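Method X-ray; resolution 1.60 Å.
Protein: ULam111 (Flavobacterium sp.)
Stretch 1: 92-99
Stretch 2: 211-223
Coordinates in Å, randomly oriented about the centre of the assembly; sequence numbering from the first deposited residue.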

# COMPACT_ATOMS: atom_id res chain seq x y z
N PRO A 92 -1.11 -11.89 15.09
CA PRO A 92 -0.23 -12.44 16.12
C PRO A 92 1.20 -12.17 15.71
O PRO A 92 1.44 -11.88 14.53
CB PRO A 92 -0.53 -13.93 16.09
CG PRO A 92 -0.79 -14.18 14.62
CD PRO A 92 -1.53 -12.93 14.13
N VAL A 93 2.16 -12.29 16.62
CA VAL A 93 3.54 -12.03 16.26
C VAL A 93 4.46 -13.10 16.81
O VAL A 93 4.16 -13.71 17.83
CB VAL A 93 4.01 -10.65 16.77
CG1 VAL A 93 3.20 -9.54 16.12
CG2 VAL A 93 3.84 -10.56 18.27
N GLY A 94 5.56 -13.35 16.11
CA GLY A 94 6.58 -14.24 16.63
C GLY A 94 6.94 -15.36 15.68
O GLY A 94 6.16 -15.77 14.82
N LYS A 95 8.15 -15.89 15.85
CA LYS A 95 8.64 -16.92 14.95
C LYS A 95 7.86 -18.22 15.08
O LYS A 95 7.80 -18.81 16.16
CB LYS A 95 10.13 -17.18 15.19
CG LYS A 95 10.72 -18.20 14.25
CD LYS A 95 12.21 -18.43 14.53
CE LYS A 95 12.42 -19.06 15.88
NZ LYS A 95 13.78 -19.66 16.02
N GLY A 96 7.27 -18.66 13.97
CA GLY A 96 6.54 -19.92 13.92
C GLY A 96 5.05 -19.75 13.72
O GLY A 96 4.38 -20.70 13.32
N ILE A 97 4.52 -18.56 13.97
CA ILE A 97 3.09 -18.33 13.84
C ILE A 97 2.70 -18.05 12.38
O ILE A 97 3.47 -17.45 11.63
CB ILE A 97 2.63 -17.16 14.78
CG1 ILE A 97 1.23 -17.43 15.31
CG2 ILE A 97 2.80 -15.80 14.14
CD1 ILE A 97 1.18 -18.63 16.21
N TRP A 98 1.54 -18.54 11.96
CA TRP A 98 1.06 -18.34 10.60
C TRP A 98 -0.46 -18.15 10.55
O TRP A 98 -1.22 -19.11 10.31
CB TRP A 98 1.48 -19.50 9.69
CG TRP A 98 0.95 -19.38 8.26
CD1 TRP A 98 0.48 -18.24 7.65
CD2 TRP A 98 0.84 -20.42 7.30
NE1 TRP A 98 0.08 -18.53 6.37
CE2 TRP A 98 0.29 -19.86 6.12
CE3 TRP A 98 1.14 -21.78 7.31
CZ2 TRP A 98 0.04 -20.61 4.97
CZ3 TRP A 98 0.89 -22.53 6.17
CH2 TRP A 98 0.35 -21.95 5.01
N PRO A 99 -0.90 -16.90 10.76
CA PRO A 99 -2.31 -16.53 10.61
C PRO A 99 -2.69 -16.39 9.14
O PRO A 99 -1.86 -15.99 8.31
CB PRO A 99 -2.39 -15.19 11.33
CG PRO A 99 -1.05 -14.57 11.05
CD PRO A 99 -0.09 -15.75 11.20
N ASN A 211 5.87 -26.59 7.17
CA ASN A 211 6.65 -26.37 5.97
C ASN A 211 6.65 -24.90 5.53
O ASN A 211 7.63 -24.42 4.97
CB ASN A 211 6.07 -27.25 4.84
CG ASN A 211 6.68 -26.97 3.48
OD1 ASN A 211 7.90 -26.95 3.33
ND2 ASN A 211 5.84 -26.79 2.47
N PHE A 212 5.60 -24.17 5.86
CA PHE A 212 5.54 -22.77 5.45
C PHE A 212 5.72 -21.81 6.62
O PHE A 212 6.49 -20.84 6.53
CB PHE A 212 4.23 -22.49 4.71
CG PHE A 212 4.21 -21.15 4.02
CD1 PHE A 212 3.54 -20.08 4.59
CD2 PHE A 212 4.88 -20.97 2.82
CE1 PHE A 212 3.53 -18.84 3.96
CE2 PHE A 212 4.87 -19.73 2.19
CZ PHE A 212 4.20 -18.67 2.76
N GLY A 213 5.03 -22.06 7.72
CA GLY A 213 5.12 -21.18 8.87
C GLY A 213 6.39 -21.37 9.67
O GLY A 213 6.82 -20.48 10.39
N GLY A 214 7.00 -22.54 9.52
CA GLY A 214 8.22 -22.84 10.26
C GLY A 214 9.37 -23.18 9.34
O GLY A 214 9.57 -22.54 8.32
N PRO A 215 10.10 -24.26 9.68
CA PRO A 215 9.73 -25.22 10.73
C PRO A 215 10.05 -24.79 12.16
O PRO A 215 9.50 -25.37 13.10
CB PRO A 215 10.56 -26.45 10.37
CG PRO A 215 11.77 -25.89 9.71
CD PRO A 215 11.25 -24.72 8.89
N GLU A 216 10.91 -23.80 12.33
CA GLU A 216 11.28 -23.34 13.66
C GLU A 216 10.16 -22.59 14.35
O GLU A 216 9.50 -21.75 13.74
CB GLU A 216 12.52 -22.45 13.60
CG GLU A 216 13.77 -23.20 13.17
CD GLU A 216 13.98 -24.48 13.95
OE1 GLU A 216 13.88 -24.46 15.20
OE2 GLU A 216 14.25 -25.52 13.31
N VAL A 217 9.95 -22.91 15.63
CA VAL A 217 8.95 -22.23 16.44
C VAL A 217 9.59 -21.75 17.74
O VAL A 217 10.20 -22.53 18.48
CB VAL A 217 7.75 -23.15 16.78
CG1 VAL A 217 6.77 -22.43 17.70
CG2 VAL A 217 7.03 -23.58 15.52
N ASP A 218 9.45 -20.46 18.00
CA ASP A 218 9.88 -19.85 19.26
C ASP A 218 8.79 -20.05 20.32
O ASP A 218 7.80 -19.32 20.35
CB ASP A 218 10.18 -18.37 19.04
CG ASP A 218 10.54 -17.63 20.31
OD1 ASP A 218 10.70 -18.27 21.38
OD2 ASP A 218 10.70 -16.38 20.24
N ASP A 219 8.98 -21.03 21.20
CA ASP A 219 7.92 -21.38 22.14
C ASP A 219 7.64 -20.29 23.18
O ASP A 219 6.62 -20.33 23.86
CB ASP A 219 8.26 -22.70 22.84
CG ASP A 219 8.12 -23.90 21.91
OD1 ASP A 219 7.27 -23.87 21.00
OD2 ASP A 219 8.89 -24.88 22.09
N ALA A 220 8.53 -19.32 23.29
CA ALA A 220 8.32 -18.22 24.24
C ALA A 220 7.19 -17.30 23.79
O ALA A 220 6.68 -16.51 24.59
CB ALA A 220 9.60 -17.42 24.42
N ILE A 221 6.79 -17.38 22.52
CA ILE A 221 5.79 -16.43 22.01
C ILE A 221 4.37 -16.73 22.50
O ILE A 221 3.51 -15.85 22.46
CB ILE A 221 5.77 -16.38 20.44
CG1 ILE A 221 5.12 -17.62 19.82
CG2 ILE A 221 7.16 -16.13 19.88
CD1 ILE A 221 5.11 -17.60 18.27
N PHE A 222 4.12 -17.95 22.93
CA PHE A 222 2.75 -18.37 23.25
C PHE A 222 2.33 -17.88 24.63
O PHE A 222 3.13 -17.88 25.56
CB PHE A 222 2.63 -19.88 23.15
CG PHE A 222 2.92 -20.40 21.79
CD1 PHE A 222 2.00 -20.20 20.76
CD2 PHE A 222 4.12 -21.03 21.50
CE1 PHE A 222 2.26 -20.66 19.48
CE2 PHE A 222 4.39 -21.49 20.22
CZ PHE A 222 3.46 -21.30 19.20
N PRO A 223 1.06 -17.49 24.78
CA PRO A 223 -0.01 -17.53 23.77
C PRO A 223 -0.01 -16.33 22.81
O PRO A 223 0.45 -15.26 23.17
CB PRO A 223 -1.28 -17.55 24.62
CG PRO A 223 -0.91 -16.73 25.81
CD PRO A 223 0.55 -17.06 26.09
O HOH W 1 10.00 -14.96 17.95
O HOH W 2 6.30 -17.93 11.32

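The contact is built around a type II beta turn, Gly94 to Ile97, whose closing bond from Ile97 N to Gly94 O is weak at 3.3 Å. Its best-defined direct link to the second stretch is a backbone hydrogen bond: Asp218 N donates to Lys95 O over 3.0 Å, at a nearly straight 166°. Because this bond uses only main-chain atoms, the side chains of Lys95 and Asp218 are free for other work.

Lys95 lies along the second stretch. Its chi1 and chi2 are both t, so the chain leaves the backbone extended, and a p rotamer at chi3 then bends it. Its methylenes and its tip both touch the second stretch, with Lys95 CG 3.8 Å from Glu216 O, Lys95 CE 3.9 Å from Asp218 CB and Lys95 NZ 3.9 Å from Glu216 CB; a long aliphatic chain with a charged tip suits such an exposed border. Asp218, with chi1 t, points toward the turn, and its two carboxylate oxygens have different partners. Asp218 OD1 accepts from Ala220 N at 3.1 Å, within its own stretch, while Asp218 OD2 accepts from water 1 at 2.8 Å, and that water in turn accepts from Lys95 N at 2.9 Å.

Gly96 sits where a side chain could not. An ideal CB on Gly96 would fall 2.9 Å from Val217 CG2 and would also jam against the preceding carbonyl at these backbone angles. The bare Gly96 CA instead approaches Gly213 O to 3.6 Å in a CA-H...O contact. Water 2 reinforces this junction, accepting from Gly96 N at 2.9 Å and donating to Gly213 O at 2.8 Å and to Ile97 O at 2.9 Å. Gly94 is similarly constrained: its ideal CB would lie 2.5 Å from Ile221 CG2.

Ile221 uses that space. With chi1 p and chi2 t, Ile221 CG2 lies 3.8 Å from Gly94 CA and Ile221 CD1 3.6 Å from Lys95 O, while Ile221 CD1 is also 4.3 Å from Ile97 CB. A branched aliphatic residue can thus cover several parts of the turn at once. Ile97 begins by pointing away, but its end comes nearer; with chi1 at -146°, between wells, and chi2 p, Ile97 CD1 reaches within 4.0 Å of Phe222 CE1.

At the other end, Trp98 and Phe212 both have chi1 t and point toward the opposing stretch. Broad, flat rings suit this place, because the face of Trp98 offers a wide apolar surface to the edge of Phe212. The centroids of the Trp98 six-membered ring and the Phe212 ring are 4.7 Å apart, with planes at 50° and Phe212 CD1 3.6 Å from Trp98 CZ2. Beside them, Gly213 leaves room for the start of the Trp98 side chain: an ideal CB on Gly213 would lie a tight 3.1 Å from Trp98 CB.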